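Bifunctional GH43-CE protein (Bacteroides eggerthii, PDB 6MLY) pairs a family 43 glycoside hydrolase region, probably a xylan-degrading xylosidase, with a region related to carbohydrate esterases of the alpha/beta-hydrolase type. Local coordinates at residues P53-M58 and Y107-F112; G253-P258 and F263-E268; A556-N561 and E697-G702; F607-A612 and R668-V673. One frame throughout, in Å; residues are numbered along the deposited sequence.

Contact 1: residues P53-M58 and Y107-F112; sequences PGVPIM and YYLSTF
V55 meets both L109 and T111, one methyl branch to each, and I57 adds a second touch on L109. The valine has CG1 anti to its backbone N (chi1 -167°), which sends CG1 to the leucine and leaves CG2 for the threonine. CG2 of V55 meets CG2 of T111 tip to tip at 3.6 Å, while CG1 of V55 slides past the leucine in the opposite sense, 3.8 Å from CD2 of L109. The two branches of L109 divide the work: CD2 faces the valine, and CD1 lies 3.7 Å from CG1 of I57, with the terminal CD1 of the isoleucine 3.9 Å from that same methyl. No hydrogen bond crosses. Strand 56-60 belongs to one four-stranded antiparallel sheet and strand 106-113 to another, as expected of two blades in the five-bladed beta-propeller of family 43 hydrolases. The chain turns a corner at V55, so the strands before and after it lie in different sheets, and the valine side chain lies between the blades beside that corner. With OG1 anti to the backbone N (chi1 -173°), T111 presents its methyl to V55, and OG1 is hydrogen-bonded to O of W96.

Contact 2: residues G253-P258 and F263-E268; sequences GLVDTP and FAYLFE
Strands 253-256 and 263-268 pair antiparallel at 135° to each other, V255 and F263 as a hydrogen-bonded pair (V255 N to F263 O 3.1 Å, F263 N to V255 O 3.0 Å), L254 and A264 as a non-hydrogen-bonded pair with CA atoms 4.8 Å apart, and Y265 N donating to O of G253 at 3.1 Å. V255, F263 and Y265 occupy one face of the sheet; L254 and A264 occupy the other. Y265 carries its ring between its own backbone N and carbonyl carbon (chi1 63°), which folds it back over the backbone of G253. CA of that glycine sits over the ring face as a CH-pi contact, 4.2 Å from the centroid. At the ring's edge comes CG1 of V255, 4.0 Å from CD2 of Y265, the two side chains crossing at about a right angle. The tyrosine hydroxyl reaches beyond the hairpin to hydrogen-bond with OE1 of Q203 and N of M35. Further toward the turn, CG2 of T257 approaches the edge of the F263 ring, 3.9 Å from CE1, while OG1 of T257 bonds within the turn to N of R261 and OD1 of D259. On the other face, CD2 of L254 rests near O of F263. Strand 275-282 continues the sheet beyond strand 262-269, giving the twisted antiparallel meander of a beta-propeller blade in the family 43 fold.

Contact 3: residues A556-N561 and E697-G702; sequences AWFANN and EAALIG. With ACT (acetate ion), chain E.
W557 lays its indole against L700, and the contact can be traced outward along the tryptophan. Its CB is 3.7 Å from CD1 of L700, and CG keeps the same methyl at an equal distance. From the ring fusion on, the other branch takes over: CD2 of W557 is 3.5 Å from CD2 of L700, and CE2 is 3.6 Å from it. That methyl stands over the centre of the six-membered ring, 17° off its normal, as a CH-pi contact, with NE1 and CZ2 at slightly longer range. CE3 lies 4.1 Å from CB of the leucine, and at the far corner CZ3 comes to 4.0 Å from both N and CA of E697, one helical turn earlier. CG of L700, anti to the backbone N (chi1 174°), points the fork of the side chain at the indole. F558 follows the tryptophan along the helix surface, with CE1 3.8 Å from CB of A699. The indole also meets the ring of H632, their planes about 80° apart, and the backbone O of W557 accepts from OG of S589. An acetate, probably from the crystallisation liquor, accepts a weak hydrogen bond from A556 N. Loop 556-561 follows strand 546-552, in the position where alpha/beta-hydrolases usually place the oxyanion-hole loop; W557 is close to, but not in contact with, a possible Ser-His-Asp triad, consistent with a wall of the esterase pocket.

Contact 4: residues F607-A612 and R668-V673; sequences FIRANA and RVDAVV
R609 points its guanidinium end-on at the main chain of R668, and NH1 and NH2 both bond to the one carbonyl oxygen, R668 O, each at 3.0 Å and 145° at the hydrogen. The oxygen lies close to the guanidinium plane, at its edge, but the group is turned against the carbonyl: NH1 is tilted only slightly from the carbonyl plane, whereas NH2 stands well above it, 61° out. The arginine chain is extended from CG to NE, carrying the charge from the helix across to the loop. NH1 has a further weak bond to O of S666. The side chain of R668 takes another course: it passes NH2 of R609 with its CB at 3.8 Å, then turns off, its NE 6.9 Å from that nitrogen. D670 turns its carboxylate nearer, yet OD2 stays 4.4 Å from NH2 of R609, too far for a salt bridge, and is bonded instead to N of I622. Behind R609 the helix gives way at N611, whose ND2 donates to O of F607 at 3.3 Å; the same oxygen takes the backbone N of N611 at 2.9 Å. The paired bonds of R609 clasp helix 596-610 at the surface to the loop entering strand 671-675, which lies parallel beside strand 621-627 in the central sheet of the alpha/beta-hydrolase fold.

Overall arrangement
From the N terminus, contact 1 comes first, closing a loop of 48 residues between two sheets of the family 43 region. Contact 2 opens later and closes only a short hairpin turn in a third sheet of that region; the centres of the two are about 18 Å apart. The chain then passes through a concanavalin A-like region before contact 3 opens at 556-561. Its loop closes only at helix 696-701, and contact 4 is nested inside it, tying helix 596-610 to the entry of strand 671-675. Contacts 1 and 3, with centres about 59 Å apart, lie on opposite sides of the chain's centre, in the two putative enzyme regions.

Contact 1: residues P53-M58 and Y107-F112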
loop_
_atom_site.group_PDB
_atom_site.type_symbol
_atom_site.label_atom_id
_atom_site.label_comp_id
_atom_site.label_asym_id
_atom_site.label_seq_id
_atom_site.Cartn_x
_atom_site.Cartn_y
_atom_site.Cartn_z
ATOM N N PRO A 53 -12.696 8.717 -19.152
ATOM C CA PRO A 53 -13.808 9.658 -19.152
ATOM C C PRO A 53 -14.220 10.174 -17.762
ATOM O O PRO A 53 -13.693 9.700 -16.739
ATOM C CB PRO A 53 -14.961 8.855 -19.773
ATOM C CG PRO A 53 -14.674 7.443 -19.364
ATOM C CD PRO A 53 -13.165 7.354 -19.447
ATOM N N GLY A 54 -15.163 11.137 -17.760
ATOM C CA GLY A 54 -15.560 11.920 -16.577
ATOM C C GLY A 54 -17.027 11.752 -16.210
ATOM O O GLY A 54 -17.837 11.322 -17.029
ATOM N N VAL A 55 -17.350 12.124 -14.962
ATOM C CA VAL A 55 -18.697 12.049 -14.356
ATOM C C VAL A 55 -19.300 10.672 -14.631
ATOM O O VAL A 55 -20.138 10.522 -15.516
ATOM C CB VAL A 55 -19.629 13.182 -14.837
ATOM C CG1 VAL A 55 -20.878 13.283 -13.970
ATOM C CG2 VAL A 55 -18.924 14.530 -14.898
ATOM N N PRO A 56 -18.880 9.618 -13.895
ATOM C CA PRO A 56 -19.474 8.291 -14.049
ATOM C C PRO A 56 -20.893 8.199 -13.470
ATOM O O PRO A 56 -21.128 8.636 -12.344
ATOM C CB PRO A 56 -18.529 7.363 -13.270
ATOM C CG PRO A 56 -17.845 8.265 -12.267
ATOM C CD PRO A 56 -17.786 9.635 -12.909
ATOM N N ILE A 57 -21.809 7.619 -14.253
ATOM C CA ILE A 57 -23.167 7.325 -13.811
ATOM C C ILE A 57 -23.222 5.844 -13.428
ATOM O O ILE A 57 -22.722 5.004 -14.167
ATOM C CB ILE A 57 -24.213 7.670 -14.893
ATOM C CG1 ILE A 57 -24.059 9.102 -15.415
ATOM C CG2 ILE A 57 -25.627 7.409 -14.386
ATOM C CD1 ILE A 57 -23.498 9.193 -16.814
ATOM N N MET A 58 -23.842 5.560 -12.278
ATOM C CA MET A 58 -23.989 4.216 -11.738
ATOM C C MET A 58 -25.477 3.891 -11.573
ATOM O O MET A 58 -26.242 4.735 -11.137
ATOM C CB MET A 58 -23.315 4.101 -10.368
ATOM C CG MET A 58 -21.817 4.275 -10.414
ATOM S SD MET A 58 -21.033 3.833 -8.847
ATOM C CE MET A 58 -19.372 4.431 -9.152
ATOM N N TYR A 107 -33.450 12.911 -18.443
ATOM C CA TYR A 107 -32.411 12.939 -17.422
ATOM C C TYR A 107 -31.548 14.186 -17.628
ATOM O O TYR A 107 -31.156 14.501 -18.751
ATOM C CB TYR A 107 -31.563 11.663 -17.473
ATOM C CG TYR A 107 -32.303 10.416 -17.059
ATOM C CD1 TYR A 107 -32.885 9.584 -18.002
ATOM C CD2 TYR A 107 -32.448 10.085 -15.722
ATOM C CE1 TYR A 107 -33.582 8.447 -17.630
ATOM C CE2 TYR A 107 -33.145 8.954 -15.332
ATOM C CZ TYR A 107 -33.714 8.131 -16.290
ATOM O OH TYR A 107 -34.404 7.015 -15.920
ATOM N N TYR A 108 -31.250 14.874 -16.521
ATOM C CA TYR A 108 -30.466 16.103 -16.527
ATOM C C TYR A 108 -29.270 15.946 -15.584
ATOM O O TYR A 108 -29.450 15.700 -14.384
ATOM C CB TYR A 108 -31.330 17.297 -16.113
ATOM C CG TYR A 108 -32.404 17.662 -17.104
ATOM C CD1 TYR A 108 -33.675 17.120 -17.016
ATOM C CD2 TYR A 108 -32.147 18.546 -18.138
ATOM C CE1 TYR A 108 -34.669 17.452 -17.925
ATOM C CE2 TYR A 108 -33.126 18.884 -19.058
ATOM C CZ TYR A 108 -34.394 18.340 -18.950
ATOM O OH TYR A 108 -35.354 18.673 -19.860
ATOM N N LEU A 109 -28.067 16.106 -16.152
ATOM C CA LEU A 109 -26.797 15.926 -15.452
ATOM C C LEU A 109 -25.921 17.174 -15.638
ATOM O O LEU A 109 -25.679 17.601 -16.769
ATOM C CB LEU A 109 -26.106 14.684 -16.018
ATOM C CG LEU A 109 -25.355 13.840 -14.994
ATOM C CD1 LEU A 109 -24.593 12.715 -15.680
ATOM C CD2 LEU A 109 -24.422 14.702 -14.162
ATOM N N SER A 110 -25.446 17.746 -14.524
ATOM C CA SER A 110 -24.580 18.924 -14.547
ATOM C C SER A 110 -23.287 18.646 -13.770
ATOM O O SER A 110 -23.293 17.887 -12.811
ATOM C CB SER A 110 -25.285 20.126 -13.979
ATOM O OG SER A 110 -25.269 20.102 -12.559
ATOM N N THR A 111 -22.194 19.287 -14.202
ATOM C CA THR A 111 -20.999 19.458 -13.385
ATOM C C THR A 111 -20.317 20.780 -13.755
ATOM O O THR A 111 -20.704 21.449 -14.715
ATOM C CB THR A 111 -20.036 18.270 -13.522
ATOM O OG1 THR A 111 -18.993 18.446 -12.563
ATOM C CG2 THR A 111 -19.425 18.137 -14.899
ATOM N N PHE A 112 -19.290 21.123 -12.970
ATOM C CA PHE A 112 -18.430 22.291 -13.160
ATOM C C PHE A 112 -16.971 21.837 -13.045
ATOM O O PHE A 112 -16.707 20.702 -12.635
ATOM C CB PHE A 112 -18.737 23.365 -12.114
ATOM C CG PHE A 112 -18.435 22.945 -10.698
ATOM C CD1 PHE A 112 -17.302 23.405 -10.046
ATOM C CD2 PHE A 112 -19.268 22.065 -10.025
ATOM C CE1 PHE A 112 -17.015 23.001 -8.751
ATOM C CE2 PHE A 112 -18.978 21.660 -8.730
ATOM C CZ PHE A 112 -17.855 22.132 -8.094
#

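Contact 2: residues G253-P258 and F263-E268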
loop_
_atom_site.group_PDB
_atom_site.type_symbol
_atom_site.label_atom_id
_atom_site.label_comp_id
_atom_site.label_asym_id
_atom_site.label_seq_id
_atom_site.Cartn_x
_atom_site.Cartn_y
_atom_site.Cartn_z
ATOM N N GLY A 253 -27.761 13.784 -0.079
ATOM C CA GLY A 253 -29.165 14.164 -0.086
ATOM C C GLY A 253 -30.057 12.981 0.251
ATOM O O GLY A 253 -29.561 11.948 0.725
ATOM N N LEU A 254 -31.364 13.139 -0.006
ATOM C CA LEU A 254 -32.377 12.126 0.287
ATOM C C LEU A 254 -32.630 11.264 -0.951
ATOM O O LEU A 254 -32.515 11.730 -2.077
ATOM C CB LEU A 254 -33.675 12.816 0.714
ATOM C CG LEU A 254 -33.645 13.486 2.085
ATOM C CD1 LEU A 254 -34.893 14.330 2.298
ATOM C CD2 LEU A 254 -33.500 12.451 3.190
ATOM N N VAL A 255 -32.976 9.997 -0.704
ATOM C CA VAL A 255 -33.551 9.109 -1.702
ATOM C C VAL A 255 -34.560 8.205 -0.994
ATOM O O VAL A 255 -34.320 7.763 0.126
ATOM C CB VAL A 255 -32.495 8.265 -2.437
ATOM C CG1 VAL A 255 -31.625 7.474 -1.472
ATOM C CG2 VAL A 255 -33.145 7.341 -3.456
ATOM N N ASP A 256 -35.674 7.939 -1.678
ATOM C CA ASP A 256 -36.772 7.157 -1.145
ATOM C C ASP A 256 -36.831 5.831 -1.906
ATOM O O ASP A 256 -36.225 5.698 -2.963
ATOM C CB ASP A 256 -38.091 7.932 -1.224
ATOM C CG ASP A 256 -38.565 8.263 -2.634
ATOM O OD1 ASP A 256 -37.705 8.464 -3.524
ATOM O OD2 ASP A 256 -39.800 8.330 -2.829
ATOM N N THR A 257 -37.557 4.866 -1.336
ATOM C CA THR A 257 -37.823 3.581 -1.965
ATOM C C THR A 257 -39.280 3.553 -2.414
ATOM O O THR A 257 -40.114 4.227 -1.818
ATOM C CB THR A 257 -37.515 2.417 -1.009
ATOM O OG1 THR A 257 -38.406 2.498 0.106
ATOM C CG2 THR A 257 -36.085 2.416 -0.514
ATOM N N PRO A 258 -39.640 2.765 -3.452
ATOM C CA PRO A 258 -41.032 2.675 -3.902
ATOM C C PRO A 258 -42.044 2.382 -2.779
ATOM O O PRO A 258 -43.184 2.837 -2.859
ATOM C CB PRO A 258 -41.031 1.540 -4.944
ATOM C CG PRO A 258 -39.667 0.877 -4.827
ATOM C CD PRO A 258 -38.741 1.932 -4.261
ATOM N N PHE A 263 -33.756 7.095 3.048
ATOM C CA PHE A 263 -32.333 6.940 3.264
ATOM C C PHE A 263 -31.634 8.265 2.946
ATOM O O PHE A 263 -32.121 9.047 2.133
ATOM C CB PHE A 263 -31.786 5.813 2.383
ATOM C CG PHE A 263 -32.248 4.432 2.774
ATOM C CD1 PHE A 263 -33.413 3.896 2.247
ATOM C CD2 PHE A 263 -31.516 3.668 3.671
ATOM C CE1 PHE A 263 -33.836 2.626 2.612
ATOM C CE2 PHE A 263 -31.940 2.398 4.033
ATOM C CZ PHE A 263 -33.100 1.880 3.504
ATOM N N ALA A 264 -30.496 8.501 3.603
ATOM C CA ALA A 264 -29.589 9.599 3.277
ATOM C C ALA A 264 -28.310 9.015 2.676
ATOM O O ALA A 264 -27.602 8.284 3.359
ATOM C CB ALA A 264 -29.281 10.403 4.513
ATOM N N TYR A 265 -28.032 9.327 1.404
ATOM C CA TYR A 265 -26.777 8.913 0.773
ATOM C C TYR A 265 -25.703 9.952 1.118
ATOM O O TYR A 265 -25.897 11.143 0.873
ATOM C CB TYR A 265 -26.945 8.681 -0.731
ATOM C CG TYR A 265 -27.324 9.884 -1.554
ATOM C CD1 TYR A 265 -26.360 10.720 -2.091
ATOM C CD2 TYR A 265 -28.654 10.169 -1.826
ATOM C CE1 TYR A 265 -26.706 11.819 -2.860
ATOM C CE2 TYR A 265 -29.020 11.266 -2.590
ATOM C CZ TYR A 265 -28.042 12.093 -3.112
ATOM O OH TYR A 265 -28.400 13.169 -3.873
ATOM N N LEU A 266 -24.605 9.471 1.729
ATOM C CA LEU A 266 -23.491 10.281 2.250
ATOM C C LEU A 266 -22.172 9.528 2.028
ATOM O O LEU A 266 -22.182 8.378 1.587
ATOM C CB LEU A 266 -23.701 10.527 3.748
ATOM C CG LEU A 266 -25.054 11.091 4.173
ATOM C CD1 LEU A 266 -25.286 10.862 5.661
ATOM C CD2 LEU A 266 -25.160 12.571 3.833
ATOM N N PHE A 267 -21.045 10.161 2.380
ATOM C CA PHE A 267 -19.732 9.504 2.288
ATOM C C PHE A 267 -18.810 9.928 3.440
ATOM O O PHE A 267 -18.915 11.046 3.964
ATOM C CB PHE A 267 -19.079 9.776 0.930
ATOM C CG PHE A 267 -18.591 11.187 0.703
ATOM C CD1 PHE A 267 -17.374 11.614 1.214
ATOM C CD2 PHE A 267 -19.334 12.080 -0.053
ATOM C CE1 PHE A 267 -16.924 12.908 0.995
ATOM C CE2 PHE A 267 -18.882 13.373 -0.271
ATOM C CZ PHE A 267 -17.680 13.787 0.252
ATOM N N GLU A 268 -17.896 9.012 3.796
ATOM C CA GLU A 268 -16.836 9.195 4.803
ATOM C C GLU A 268 -15.494 9.348 4.080
ATOM O O GLU A 268 -15.353 8.908 2.943
ATOM C CB GLU A 268 -16.789 7.980 5.735
ATOM C CG GLU A 268 -16.076 8.223 7.057
ATOM C CD GLU A 268 -15.657 6.963 7.803
ATOM O OE1 GLU A 268 -15.642 5.882 7.174
ATOM O OE2 GLU A 268 -15.334 7.063 9.011
#

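Contact 3: residues A556-N561 and E697-G702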
loop_
_atom_site.group_PDB
_atom_site.type_symbol
_atom_site.label_atom_id
_atom_site.label_comp_id
_atom_site.label_asym_id
_atom_site.label_seq_id
_atom_site.Cartn_x
_atom_site.Cartn_y
_atom_site.Cartn_z
ATOM N N ALA A 556 26.681 -1.939 12.208
ATOM C CA ALA A 556 27.590 -1.475 13.251
ATOM C C ALA A 556 26.788 -0.789 14.368
ATOM O O ALA A 556 27.274 0.132 15.025
ATOM C CB ALA A 556 28.634 -0.557 12.659
ATOM N N TRP A 557 25.556 -1.266 14.576
ATOM C CA TRP A 557 24.634 -0.749 15.589
ATOM C C TRP A 557 24.274 0.730 15.338
ATOM O O TRP A 557 24.023 1.475 16.298
ATOM C CB TRP A 557 25.223 -0.947 16.992
ATOM C CG TRP A 557 25.735 -2.329 17.265
ATOM C CD1 TRP A 557 24.997 -3.459 17.463
ATOM C CD2 TRP A 557 27.109 -2.727 17.403
ATOM N NE1 TRP A 557 25.813 -4.532 17.698
ATOM C CE2 TRP A 557 27.114 -4.113 17.670
ATOM C CE3 TRP A 557 28.333 -2.051 17.323
ATOM C CZ2 TRP A 557 28.294 -4.830 17.855
ATOM C CZ3 TRP A 557 29.499 -2.761 17.502
ATOM C CH2 TRP A 557 29.478 -4.132 17.766
ATOM N N PHE A 558 24.221 1.151 14.066
ATOM C CA PHE A 558 23.979 2.560 13.720
ATOM C C PHE A 558 22.618 2.753 13.040
ATOM O O PHE A 558 22.167 3.886 12.930
ATOM C CB PHE A 558 25.081 3.112 12.809
ATOM C CG PHE A 558 26.369 3.476 13.507
ATOM C CD1 PHE A 558 26.364 4.256 14.655
ATOM C CD2 PHE A 558 27.593 3.065 13.000
ATOM C CE1 PHE A 558 27.550 4.592 15.292
ATOM C CE2 PHE A 558 28.779 3.406 13.635
ATOM C CZ PHE A 558 28.754 4.169 14.782
ATOM N N ALA A 559 21.971 1.661 12.611
ATOM C CA ALA A 559 20.744 1.726 11.808
ATOM C C ALA A 559 19.546 1.246 12.634
ATOM O O ALA A 559 19.689 0.367 13.485
ATOM C CB ALA A 559 20.912 0.905 10.556
ATOM N N ASN A 560 18.366 1.827 12.365
ATOM C CA ASN A 560 17.122 1.426 13.027
ATOM C C ASN A 560 16.050 1.112 11.977
ATOM O O ASN A 560 14.863 1.055 12.307
ATOM C CB ASN A 560 16.656 2.484 14.031
ATOM C CG ASN A 560 16.465 3.861 13.429
ATOM O OD1 ASN A 560 16.374 4.013 12.211
ATOM N ND2 ASN A 560 16.391 4.872 14.277
ATOM N N ASN A 561 16.481 0.869 10.732
ATOM C CA ASN A 561 15.596 0.990 9.579
ATOM C C ASN A 561 16.016 0.083 8.410
ATOM O O ASN A 561 15.601 0.331 7.280
ATOM C CB ASN A 561 15.555 2.448 9.108
ATOM C CG ASN A 561 16.883 2.953 8.577
ATOM O OD1 ASN A 561 17.944 2.373 8.848
ATOM N ND2 ASN A 561 16.830 4.034 7.812
ATOM N N GLU A 697 31.645 0.393 18.528
ATOM C CA GLU A 697 31.408 -0.200 19.851
ATOM C C GLU A 697 31.430 0.892 20.931
ATOM O O GLU A 697 30.679 0.805 21.905
ATOM C CB GLU A 697 32.409 -1.324 20.160
ATOM C CG GLU A 697 33.867 -0.987 19.898
ATOM C CD GLU A 697 34.445 -1.629 18.646
ATOM O OE1 GLU A 697 33.908 -1.366 17.543
ATOM O OE2 GLU A 697 35.428 -2.412 18.780
ATOM N N ALA A 698 32.283 1.909 20.750
ATOM C CA ALA A 698 32.360 3.063 21.655
ATOM C C ALA A 698 31.035 3.849 21.633
ATOM O O ALA A 698 30.572 4.346 22.672
ATOM C CB ALA A 698 33.527 3.939 21.267
ATOM N N ALA A 699 30.431 3.964 20.444
ATOM C CA ALA A 699 29.139 4.611 20.274
ATOM C C ALA A 699 28.032 3.749 20.895
ATOM O O ALA A 699 27.061 4.287 21.409
ATOM C CB ALA A 699 28.871 4.868 18.810
ATOM N N LEU A 700 28.184 2.421 20.832
ATOM C CA LEU A 700 27.141 1.480 21.253
ATOM C C LEU A 700 26.979 1.490 22.777
ATOM O O LEU A 700 25.878 1.323 23.278
ATOM C CB LEU A 700 27.492 0.075 20.754
ATOM C CG LEU A 700 26.573 -1.048 21.236
ATOM C CD1 LEU A 700 25.176 -0.892 20.649
ATOM C CD2 LEU A 700 27.165 -2.416 20.901
ATOM N N ILE A 701 28.086 1.648 23.505
ATOM C CA ILE A 701 28.068 1.626 24.968
ATOM C C ILE A 701 27.955 3.058 25.497
ATOM O O ILE A 701 27.688 3.258 26.675
ATOM C CB ILE A 701 29.312 0.909 25.535
ATOM C CG1 ILE A 701 30.593 1.724 25.324
ATOM C CG2 ILE A 701 29.427 -0.494 24.958
ATOM C CD1 ILE A 701 31.805 1.160 26.021
ATOM N N GLY A 702 28.183 4.044 24.625
ATOM C CA GLY A 702 28.235 5.435 25.037
ATOM C C GLY A 702 29.340 5.647 26.055
ATOM O O GLY A 702 29.086 6.046 27.188
HETATM C C ACT E . 28.084 -3.855 9.328
HETATM O O ACT E . 29.149 -3.202 9.242
HETATM O OXT ACT E . 27.394 -3.869 10.376
HETATM C CH3 ACT E . 27.629 -4.651 8.136
#

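Contact 4: residues F607-A612 and R668-V673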
loop_
_atom_site.group_PDB
_atom_site.type_symbol
_atom_site.label_atom_id
_atom_site.label_comp_id
_atom_site.label_asym_id
_atom_site.label_seq_id
_atom_site.Cartn_x
_atom_site.Cartn_y
_atom_site.Cartn_z
ATOM N N PHE A 607 7.071 -10.671 21.301
ATOM C CA PHE A 607 5.915 -10.280 20.499
ATOM C C PHE A 607 5.445 -11.454 19.627
ATOM O O PHE A 607 4.243 -11.706 19.515
ATOM C CB PHE A 607 6.245 -9.056 19.641
ATOM C CG PHE A 607 5.124 -8.618 18.736
ATOM C CD1 PHE A 607 4.115 -7.794 19.207
ATOM C CD2 PHE A 607 5.068 -9.045 17.418
ATOM C CE1 PHE A 607 3.078 -7.395 18.375
ATOM C CE2 PHE A 607 4.029 -8.644 16.589
ATOM C CZ PHE A 607 3.039 -7.821 17.069
ATOM N N ILE A 608 6.409 -12.150 19.014
ATOM C CA ILE A 608 6.160 -13.221 18.048
ATOM C C ILE A 608 5.338 -14.342 18.698
ATOM O O ILE A 608 4.437 -14.887 18.068
ATOM C CB ILE A 608 7.496 -13.739 17.471
ATOM C CG1 ILE A 608 8.109 -12.730 16.497
ATOM C CG2 ILE A 608 7.348 -15.114 16.831
ATOM C CD1 ILE A 608 7.175 -12.288 15.391
ATOM N N ARG A 609 5.680 -14.694 19.939
ATOM C CA ARG A 609 5.025 -15.789 20.638
ATOM C C ARG A 609 3.609 -15.349 21.019
ATOM O O ARG A 609 2.648 -16.091 20.835
ATOM C CB ARG A 609 5.851 -16.220 21.858
ATOM C CG ARG A 609 7.142 -16.954 21.508
ATOM C CD ARG A 609 7.634 -17.881 22.606
ATOM N NE ARG A 609 8.705 -18.756 22.154
ATOM C CZ ARG A 609 9.999 -18.430 22.129
ATOM N NH1 ARG A 609 10.377 -17.198 22.424
ATOM N NH2 ARG A 609 10.913 -19.334 21.805
ATOM N N ALA A 610 3.500 -14.114 21.518
ATOM C CA ALA A 610 2.266 -13.572 22.058
ATOM C C ALA A 610 1.221 -13.396 20.948
ATOM O O ALA A 610 0.017 -13.500 21.209
ATOM C CB ALA A 610 2.558 -12.265 22.752
ATOM N N ASN A 611 1.688 -13.130 19.720
ATOM C CA ASN A 611 0.818 -12.897 18.572
ATOM C C ASN A 611 0.936 -14.052 17.568
ATOM O O ASN A 611 0.593 -13.891 16.398
ATOM C CB ASN A 611 1.129 -11.549 17.917
ATOM C CG ASN A 611 0.677 -10.374 18.761
ATOM O OD1 ASN A 611 -0.384 -9.788 18.508
ATOM N ND2 ASN A 611 1.462 -10.041 19.774
ATOM N N ALA A 612 1.370 -15.226 18.043
ATOM C CA ALA A 612 1.713 -16.365 17.180
ATOM C C ALA A 612 0.476 -16.857 16.414
ATOM O O ALA A 612 0.510 -16.979 15.184
ATOM C CB ALA A 612 2.326 -17.469 18.008
ATOM N N ARG A 668 13.089 -16.725 24.227
ATOM C CA ARG A 668 14.071 -17.746 23.865
ATOM C C ARG A 668 14.205 -17.846 22.344
ATOM O O ARG A 668 13.290 -17.478 21.608
ATOM C CB ARG A 668 13.674 -19.124 24.398
ATOM C CG ARG A 668 14.186 -19.425 25.797
ATOM C CD ARG A 668 13.788 -20.822 26.231
ATOM N NE ARG A 668 14.244 -21.149 27.578
ATOM C CZ ARG A 668 13.456 -21.218 28.645
ATOM N NH1 ARG A 668 12.166 -20.933 28.543
ATOM N NH2 ARG A 668 13.965 -21.593 29.807
ATOM N N VAL A 669 15.353 -18.376 21.911
ATOM C CA VAL A 669 15.587 -18.805 20.536
ATOM C C VAL A 669 16.168 -20.220 20.584
ATOM O O VAL A 669 16.778 -20.605 21.580
ATOM C CB VAL A 669 16.502 -17.827 19.773
ATOM C CG1 VAL A 669 15.848 -16.460 19.629
ATOM C CG2 VAL A 669 17.879 -17.697 20.407
ATOM N N ASP A 670 15.977 -20.978 19.500
ATOM C CA ASP A 670 16.270 -22.414 19.480
ATOM C C ASP A 670 17.475 -22.741 18.576
ATOM O O ASP A 670 17.988 -23.863 18.620
ATOM C CB ASP A 670 15.020 -23.192 19.067
ATOM C CG ASP A 670 13.817 -22.906 19.950
ATOM O OD1 ASP A 670 13.961 -22.996 21.184
ATOM O OD2 ASP A 670 12.749 -22.579 19.394
ATOM N N ALA A 671 17.938 -21.770 17.782
ATOM C CA ALA A 671 19.007 -21.993 16.818
ATOM C C ALA A 671 19.563 -20.647 16.345
ATOM O O ALA A 671 18.798 -19.728 16.072
ATOM C CB ALA A 671 18.484 -22.806 15.660
ATOM N N VAL A 672 20.895 -20.552 16.242
ATOM C CA VAL A 672 21.570 -19.320 15.836
ATOM C C VAL A 672 22.501 -19.627 14.660
ATOM O O VAL A 672 23.147 -20.670 14.630
ATOM C CB VAL A 672 22.344 -18.681 17.005
ATOM C CG1 VAL A 672 23.115 -17.446 16.569
ATOM C CG2 VAL A 672 21.433 -18.347 18.174
ATOM N N VAL A 673 22.546 -18.704 13.694
ATOM C CA VAL A 673 23.588 -18.660 12.680
ATOM C C VAL A 673 24.159 -17.241 12.690
ATOM O O VAL A 673 23.410 -16.279 12.540
ATOM C CB VAL A 673 23.068 -19.051 11.284
ATOM C CG1 VAL A 673 24.155 -18.942 10.224
ATOM C CG2 VAL A 673 22.463 -20.445 11.283
#